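Bacterial Pleckstrin homology domain-containing protein (Shewanella loihica PV-4, PDB 3DCX) is of unknown function but adopts a bacterial pleckstrin-homology fold, here assembled as a pentamer of five identical chains. Local coordinates at residues Q14-I19 / V57-V62; F37-K42 / Q109-N114. One frame throughout, in Å; residues are numbered along the deposited sequence.

The two contacts illustrate how one antiparallel sheet of a PH-like fold can be covered by different helices. Interaction 1 sets the end of helix 9-16 and the turn after it against strand 56-63, the outermost strand on that side of the sheet within the chain. Interaction 2 sets the C-terminal helix 105-116 against strand 35-40, further inside the same sheet. Their centres lie about 15 Å apart and they do not touch, although their nearest atoms come to about 4 Å. Along the chain the segments alternate, 14-19, 37-42, 57-62 and then 109-114, so the first contact is closed before the C-terminal helix is reached, and the first and last helices of the chain both pack on one sheet.

Interaction 1: Q14-I19 / V57-V62; sequences QELGPI and VSYHSV
The ring of Tyr59 meets two aliphatic side chains, Leu16 and Ile19, and the contact between 14-19 and 57-62 is entirely apolar: the N-terminal helix packs on the edge strand of the five-stranded sheet of the PH-like fold. Leu16 makes the closer approach: its CD2 methyl lies 3.8 Å from Tyr59 CE2 and reaches the phenol end as well, 4.0 Å from Tyr59 OH, the two side chains meeting at a slant. Ile19 approaches with its CG1 branch at the ring edge, near the plane, with CG1 4.4 Å from Tyr59 CE2. The tyrosine ring can extend to both because its CG stands opposite the carbonyl carbon, beside the backbone N (chi1 -73°).

No hydrogen bond crosses between the segments. The polar order is instead local: Ile19 N donates to Leu16 O at 2.9 Å, closing a turn at the helix end. Arg43 adds a polar tie alongside, bonding to both Ile19 O and Ser61 OG.

Tyr59 also rests on Ile47 of strand 43-50, to which strand 56-63 is hydrogen-bonded. On the side of strand 56-63 away from strand 43-50, residues 58-61 form an antiparallel ladder with a strand of a neighbouring subunit, carrying the sheet across the interface, while helix 9-16 ends over this edge.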
ATOM      1  N   GLN A  14       0.192 -25.001  21.236  1.00 31.77           N
ATOM      2  CA  GLN A  14      -0.087 -24.788  22.658  1.00 30.90           C
ATOM      3  C   GLN A  14       0.781 -23.657  23.190  1.00 30.39           C
ATOM      4  O   GLN A  14       0.317 -22.817  23.958  1.00 32.04           O
ATOM      5  CB  GLN A  14       0.150 -26.099  23.444  1.00 32.37           C
ATOM      6  CG  GLN A  14       0.054 -25.967  24.949  1.00 42.11           C
ATOM      7  N   GLU A  15       2.032 -23.596  22.754  1.00 29.04           N
ATOM      8  CA  GLU A  15       2.955 -22.581  23.274  1.00 27.71           C
ATOM      9  C   GLU A  15       2.745 -21.195  22.660  1.00 30.62           C
ATOM     10  O   GLU A  15       2.953 -20.163  23.340  1.00 30.38           O
ATOM     11  CB  GLU A  15       4.374 -23.058  23.079  1.00 27.03           C
ATOM     12  CG  GLU A  15       4.660 -24.311  23.894  1.00 33.36           C
ATOM     13  CD  GLU A  15       6.046 -24.831  23.732  1.00 36.56           C
ATOM     14  OE1 GLU A  15       6.966 -24.002  23.488  1.00 42.93           O
ATOM     15  OE2 GLU A  15       6.228 -26.071  23.884  1.00 37.90           O
ATOM     16  N   LEU A  16       2.320 -21.157  21.389  1.00 29.30           N
ATOM     17  CA  LEU A  16       2.078 -19.891  20.708  1.00 29.17           C
ATOM     18  C   LEU A  16       0.637 -19.435  20.791  1.00 30.25           C
ATOM     19  O   LEU A  16       0.338 -18.286  20.489  1.00 32.08           O
ATOM     20  CB  LEU A  16       2.485 -19.991  19.245  1.00 29.09           C
ATOM     21  CG  LEU A  16       3.961 -20.190  18.982  1.00 30.17           C
ATOM     22  CD1 LEU A  16       4.232 -20.255  17.476  1.00 31.18           C
ATOM     23  CD2 LEU A  16       4.793 -19.097  19.691  1.00 27.85           C
ATOM     24  N   GLY A  17      -0.256 -20.334  21.184  1.00 30.92           N
ATOM     25  CA  GLY A  17      -1.672 -20.056  21.285  1.00 30.54           C
ATOM     26  C   GLY A  17      -2.032 -18.680  21.810  1.00 31.61           C
ATOM     27  O   GLY A  17      -2.876 -18.014  21.227  1.00 30.61           O
ATOM     28  N   PRO A  18      -1.422 -18.254  22.935  1.00 30.78           N
ATOM     29  CA  PRO A  18      -1.735 -16.939  23.486  1.00 29.71           C
ATOM     30  C   PRO A  18      -1.504 -15.722  22.577  1.00 30.41           C
ATOM     31  O   PRO A  18      -2.130 -14.707  22.815  1.00 30.79           O
ATOM     32  CB  PRO A  18      -0.818 -16.857  24.709  1.00 29.78           C
ATOM     33  CG  PRO A  18      -0.613 -18.260  25.100  1.00 32.86           C
ATOM     34  CD  PRO A  18      -0.483 -18.975  23.808  1.00 31.91           C
ATOM     35  N   ILE A  19      -0.610 -15.800  21.588  1.00 29.88           N
ATOM     36  CA  ILE A  19      -0.345 -14.658  20.662  1.00 27.57           C
ATOM     37  C   ILE A  19      -0.917 -14.918  19.253  1.00 29.15           C
ATOM     38  O   ILE A  19      -0.793 -14.100  18.338  1.00 29.64           O
ATOM     39  CB  ILE A  19       1.150 -14.256  20.646  1.00 27.40           C
ATOM     40  CG1 ILE A  19       2.106 -15.365  20.224  1.00 28.86           C
ATOM     41  CG2 ILE A  19       1.600 -13.849  22.086  1.00 27.44           C
ATOM     42  CD1 ILE A  19       2.121 -15.748  18.744  1.00 34.86           C
ATOM     43  N   VAL A  57      14.616 -11.862  22.564  1.00 31.40           N
ATOM     44  CA  VAL A  57      13.767 -12.603  21.615  1.00 30.46           C
ATOM     45  C   VAL A  57      12.882 -11.649  20.840  1.00 30.91           C
ATOM     46  O   VAL A  57      12.303 -10.761  21.425  1.00 29.73           O
ATOM     47  CB  VAL A  57      12.866 -13.633  22.331  1.00 29.36           C
ATOM     48  CG1 VAL A  57      12.036 -14.430  21.319  1.00 27.60           C
ATOM     49  CG2 VAL A  57      13.700 -14.590  23.184  1.00 27.76           C
ATOM     50  N   SER A  58      12.816 -11.813  19.522  1.00 29.51           N
ATOM     51  CA  SER A  58      11.826 -11.116  18.737  1.00 26.52           C
ATOM     52  C   SER A  58      10.869 -12.059  18.026  1.00 26.64           C
ATOM     53  O   SER A  58      11.241 -13.123  17.554  1.00 28.62           O
ATOM     54  CB  SER A  58      12.462 -10.163  17.737  1.00 27.05           C
ATOM     55  OG  SER A  58      13.425 -10.825  16.975  1.00 33.03           O
ATOM     56  N   TYR A  59       9.618 -11.651  17.965  1.00 25.59           N
ATOM     57  CA  TYR A  59       8.620 -12.325  17.147  1.00 27.15           C
ATOM     58  C   TYR A  59       8.198 -11.328  16.071  1.00 25.16           C
ATOM     59  O   TYR A  59       7.528 -10.335  16.369  1.00 25.87           O
ATOM     60  CB  TYR A  59       7.391 -12.718  17.981  1.00 28.11           C
ATOM     61  CG  TYR A  59       7.529 -13.885  18.948  1.00 28.34           C
ATOM     62  CD1 TYR A  59       8.739 -14.251  19.529  1.00 37.37           C
ATOM     63  CD2 TYR A  59       6.410 -14.610  19.300  1.00 31.42           C
ATOM     64  CE1 TYR A  59       8.810 -15.328  20.427  1.00 34.85           C
ATOM     65  CE2 TYR A  59       6.464 -15.662  20.165  1.00 33.25           C
ATOM     66  CZ  TYR A  59       7.645 -16.015  20.747  1.00 35.59           C
ATOM     67  OH  TYR A  59       7.619 -17.087  21.622  1.00 35.83           O
ATOM     68  N   HIS A  60       8.633 -11.585  14.844  1.00 24.79           N
ATOM     69  CA  HIS A  60       8.298 -10.767  13.702  1.00 26.12           C
ATOM     70  C   HIS A  60       7.196 -11.477  12.916  1.00 25.09           C
ATOM     71  O   HIS A  60       7.407 -12.564  12.360  1.00 25.46           O
ATOM     72  CB  HIS A  60       9.550 -10.546  12.855  1.00 27.50           C
ATOM     73  CG  HIS A  60       9.361  -9.570  11.742  1.00 28.86           C
ATOM     74  ND1 HIS A  60      10.252  -9.460  10.701  1.00 41.80           N
ATOM     75  CD2 HIS A  60       8.350  -8.718  11.464  1.00 33.68           C
ATOM     76  CE1 HIS A  60       9.815  -8.547   9.848  1.00 47.44           C
ATOM     77  NE2 HIS A  60       8.659  -8.084  10.288  1.00 32.45           N
ATOM     78  N   SER A  61       6.019 -10.863  12.875  1.00 23.64           N
ATOM     79  CA  SER A  61       4.895 -11.360  12.055  1.00 24.79           C
ATOM     80  C   SER A  61       4.883 -10.737  10.667  1.00 25.82           C
ATOM     81  O   SER A  61       4.852  -9.494  10.517  1.00 23.38           O
ATOM     82  CB  SER A  61       3.560 -11.086  12.738  1.00 24.81           C
ATOM     83  OG  SER A  61       3.492 -11.736  13.999  1.00 24.83           O
ATOM     84  N   VAL A  62       4.914 -11.603   9.653  1.00 25.47           N
ATOM     85  CA  VAL A  62       4.783 -11.178   8.273  1.00 26.01           C
ATOM     86  C   VAL A  62       3.512 -11.771   7.684  1.00 24.83           C
ATOM     87  O   VAL A  62       3.520 -12.942   7.280  1.00 24.53           O
ATOM     88  CB  VAL A  62       5.986 -11.556   7.419  1.00 25.83           C
ATOM     89  CG1 VAL A  62       5.877 -10.815   6.062  1.00 24.55           C
ATOM     90  CG2 VAL A  62       7.265 -11.190   8.143  1.00 23.41           C
TER

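Interaction 2: F37-K42 / Q109-N114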
ATOM      1  N   PHE A  37      11.106 -20.525  12.143  1.00 29.00           N
ATOM      2  CA  PHE A  37      10.381 -19.971  11.025  1.00 28.77           C
ATOM      3  C   PHE A  37       9.023 -20.689  10.982  1.00 29.74           C
ATOM      4  O   PHE A  37       8.954 -21.899  10.722  1.00 30.01           O
ATOM      5  CB  PHE A  37      11.195 -20.241   9.775  1.00 30.56           C
ATOM      6  CG  PHE A  37      10.874 -19.349   8.637  1.00 32.68           C
ATOM      7  CD1 PHE A  37       9.775 -19.572   7.858  1.00 40.05           C
ATOM      8  CD2 PHE A  37      11.678 -18.268   8.346  1.00 39.89           C
ATOM      9  CE1 PHE A  37       9.480 -18.738   6.781  1.00 38.52           C
ATOM     10  CE2 PHE A  37      11.383 -17.432   7.270  1.00 38.67           C
ATOM     11  CZ  PHE A  37      10.284 -17.691   6.483  1.00 35.49           C
ATOM     12  N   VAL A  38       7.951 -19.960  11.288  1.00 27.56           N
ATOM     13  CA  VAL A  38       6.644 -20.586  11.460  1.00 28.26           C
ATOM     14  C   VAL A  38       5.707 -20.108  10.362  1.00 27.06           C
ATOM     15  O   VAL A  38       5.622 -18.908  10.105  1.00 27.80           O
ATOM     16  CB  VAL A  38       6.089 -20.287  12.851  1.00 27.14           C
ATOM     17  CG1 VAL A  38       4.695 -20.937  13.055  1.00 23.97           C
ATOM     18  CG2 VAL A  38       7.085 -20.773  13.891  1.00 24.77           C
ATOM     19  N   PHE A  39       5.085 -21.053   9.674  1.00 25.28           N
ATOM     20  CA  PHE A  39       4.038 -20.740   8.697  1.00 26.22           C
ATOM     21  C   PHE A  39       2.703 -20.998   9.325  1.00 25.97           C
ATOM     22  O   PHE A  39       2.391 -22.137   9.674  1.00 24.46           O
ATOM     23  CB  PHE A  39       4.134 -21.613   7.449  1.00 25.83           C
ATOM     24  CG  PHE A  39       5.389 -21.440   6.684  1.00 26.44           C
ATOM     25  CD1 PHE A  39       6.578 -22.034   7.126  1.00 33.54           C
ATOM     26  CD2 PHE A  39       5.395 -20.715   5.500  1.00 31.14           C
ATOM     27  CE1 PHE A  39       7.759 -21.876   6.404  1.00 31.61           C
ATOM     28  CE2 PHE A  39       6.570 -20.550   4.766  1.00 30.46           C
ATOM     29  CZ  PHE A  39       7.744 -21.127   5.211  1.00 32.65           C
ATOM     30  N   THR A  40       1.905 -19.951   9.475  1.00 26.48           N
ATOM     31  CA  THR A  40       0.517 -20.129   9.852  1.00 25.78           C
ATOM     32  C   THR A  40      -0.365 -20.000   8.597  1.00 26.06           C
ATOM     33  O   THR A  40       0.137 -19.873   7.480  1.00 25.84           O
ATOM     34  CB  THR A  40       0.114 -19.168  10.953  1.00 24.21           C
ATOM     35  OG1 THR A  40      -0.385 -17.934  10.385  1.00 24.94           O
ATOM     36  CG2 THR A  40       1.289 -18.941  11.918  1.00 22.98           C
ATOM     37  N   ASN A  41      -1.676 -20.078   8.759  1.00 27.66           N
ATOM     38  CA  ASN A  41      -2.551 -19.771   7.625  1.00 28.00           C
ATOM     39  C   ASN A  41      -2.748 -18.255   7.351  1.00 28.75           C
ATOM     40  O   ASN A  41      -3.427 -17.893   6.402  1.00 27.02           O
ATOM     41  CB  ASN A  41      -3.898 -20.494   7.733  1.00 27.80           C
ATOM     42  CG  ASN A  41      -4.691 -20.099   8.926  1.00 30.65           C
ATOM     43  OD1 ASN A  41      -4.183 -19.526   9.894  1.00 27.46           O
ATOM     44  ND2 ASN A  41      -5.966 -20.417   8.881  1.00 32.05           N
ATOM     45  N   LYS A  42      -2.156 -17.396   8.176  1.00 29.97           N
ATOM     46  CA  LYS A  42      -2.311 -15.933   8.097  1.00 29.05           C
ATOM     47  C   LYS A  42      -0.994 -15.160   7.951  1.00 27.69           C
ATOM     48  O   LYS A  42      -0.982 -14.019   7.491  1.00 25.55           O
ATOM     49  CB  LYS A  42      -2.965 -15.435   9.368  1.00 29.91           C
ATOM     50  CG  LYS A  42      -4.263 -16.092   9.735  1.00 32.58           C
ATOM     51  CD  LYS A  42      -5.401 -15.566   8.942  1.00 40.52           C
ATOM     52  CE  LYS A  42      -6.718 -16.023   9.539  1.00 46.49           C
ATOM     53  NZ  LYS A  42      -7.684 -16.251   8.459  1.00 47.89           N
ATOM     54  N   GLN A 109       7.208 -23.618  -0.771  1.00 29.60           N
ATOM     55  CA  GLN A 109       6.787 -22.765  -1.877  1.00 28.93           C
ATOM     56  C   GLN A 109       5.278 -22.870  -2.106  1.00 29.21           C
ATOM     57  O   GLN A 109       4.620 -21.876  -2.470  1.00 29.10           O
ATOM     58  CB  GLN A 109       7.529 -23.168  -3.140  1.00 29.66           C
ATOM     59  CG  GLN A 109       9.025 -22.917  -3.087  1.00 31.21           C
ATOM     60  CD  GLN A 109       9.699 -23.434  -4.311  1.00 29.09           C
ATOM     61  OE1 GLN A 109       9.629 -22.816  -5.368  1.00 33.03           O
ATOM     62  NE2 GLN A 109      10.328 -24.601  -4.195  1.00 27.96           N
ATOM     63  N   LYS A 110       4.742 -24.081  -1.933  1.00 29.70           N
ATOM     64  CA  LYS A 110       3.316 -24.345  -2.139  1.00 29.82           C
ATOM     65  C   LYS A 110       2.498 -23.619  -1.079  1.00 28.61           C
ATOM     66  O   LYS A 110       1.471 -23.032  -1.385  1.00 31.01           O
ATOM     67  CB  LYS A 110       3.040 -25.852  -2.084  1.00 29.34           C
ATOM     68  CG  LYS A 110       1.640 -26.267  -2.535  1.00 33.13           C
ATOM     69  CD  LYS A 110       1.529 -27.787  -2.641  1.00 34.04           C
ATOM     70  CE  LYS A 110       0.356 -28.252  -3.523  1.00 40.33           C
ATOM     71  NZ  LYS A 110      -0.952 -27.654  -3.129  1.00 40.20           N
ATOM     72  N   THR A 111       2.977 -23.649   0.164  1.00 29.34           N
ATOM     73  CA  THR A 111       2.342 -22.925   1.271  1.00 29.40           C
ATOM     74  C   THR A 111       2.301 -21.427   1.039  1.00 29.40           C
ATOM     75  O   THR A 111       1.267 -20.777   1.255  1.00 29.72           O
ATOM     76  CB  THR A 111       3.069 -23.190   2.602  1.00 31.36           C
ATOM     77  OG1 THR A 111       3.178 -24.595   2.793  1.00 30.38           O
ATOM     78  CG2 THR A 111       2.301 -22.567   3.773  1.00 31.15           C
ATOM     79  N   ILE A 112       3.412 -20.865   0.571  1.00 27.90           N
ATOM     80  CA  ILE A 112       3.428 -19.431   0.278  1.00 27.27           C
ATOM     81  C   ILE A 112       2.447 -19.108  -0.828  1.00 26.94           C
ATOM     82  O   ILE A 112       1.719 -18.110  -0.778  1.00 29.06           O
ATOM     83  CB  ILE A 112       4.873 -18.922  -0.074  1.00 27.63           C
ATOM     84  CG1 ILE A 112       5.750 -18.955   1.173  1.00 31.58           C
ATOM     85  CG2 ILE A 112       4.827 -17.506  -0.617  1.00 24.38           C
ATOM     86  CD1 ILE A 112       7.252 -19.141   0.918  1.00 25.73           C
ATOM     87  N   ALA A 113       2.398 -19.961  -1.841  1.00 26.93           N
ATOM     88  CA  ALA A 113       1.467 -19.762  -2.912  1.00 26.31           C
ATOM     89  C   ALA A 113       0.023 -19.916  -2.415  1.00 27.39           C
ATOM     90  O   ALA A 113      -0.840 -19.119  -2.780  1.00 27.07           O
ATOM     91  CB  ALA A 113       1.746 -20.766  -4.050  1.00 24.55           C
ATOM     92  N   ASN A 114      -0.248 -20.960  -1.614  1.00 29.54           N
ATOM     93  CA  ASN A 114      -1.598 -21.166  -1.047  1.00 30.57           C
ATOM     94  C   ASN A 114      -2.109 -19.990  -0.241  1.00 31.01           C
ATOM     95  O   ASN A 114      -3.293 -19.635  -0.305  1.00 32.08           O
ATOM     96  CB  ASN A 114      -1.670 -22.454  -0.180  1.00 31.39           C
ATOM     97  CG  ASN A 114      -1.841 -23.699  -1.011  1.00 32.51           C
ATOM     98  OD1 ASN A 114      -2.417 -23.647  -2.099  1.00 32.82           O
ATOM     99  ND2 ASN A 114      -1.325 -24.829  -0.520  1.00 30.06           N
TER
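Phe39 of strand 35-40 packs against Thr111 and Ile112 of helix 105-116, the C-terminal helix that, as in PH domains generally, caps one end of the barrel made by the two antiparallel sheets. The aromatic ring presents its CD2-CE2 side to the helix. Ile112 comes to the ring edge, near its plane, with CG1 4.0 Å from Phe39 CE2 and CD1 4.2 Å from the same atom. Thr111 approaches at a slant through its methyl, CG2 lying 4.0 Å from Phe39 CD2.

Rotation about the CA-CB bond of Thr111 divides its two branches: CG2 meets the ring, whereas OG1, beside the backbone N (chi1 -53°), bonds to the carbonyl of Gly107 one turn earlier. A polar side chain can thus offer an apolar surface to the core while its hydroxyl stays within the helix.

Farther out, Tyr64 touches both Phe39 and Thr111, and Leu28 and Leu44 from the adjoining strands flank the phenylalanine. Ile112 also packs on Phe70 of strand 67-73, so the helix touches both sheets. Lys110 forms a salt bridge with Asp22 of a neighbouring subunit. Where the strand ends, an ST turn bends the chain: Lys42 N donates to Thr40 OG1 at 2.9 Å, with an N-H...O angle of 163°.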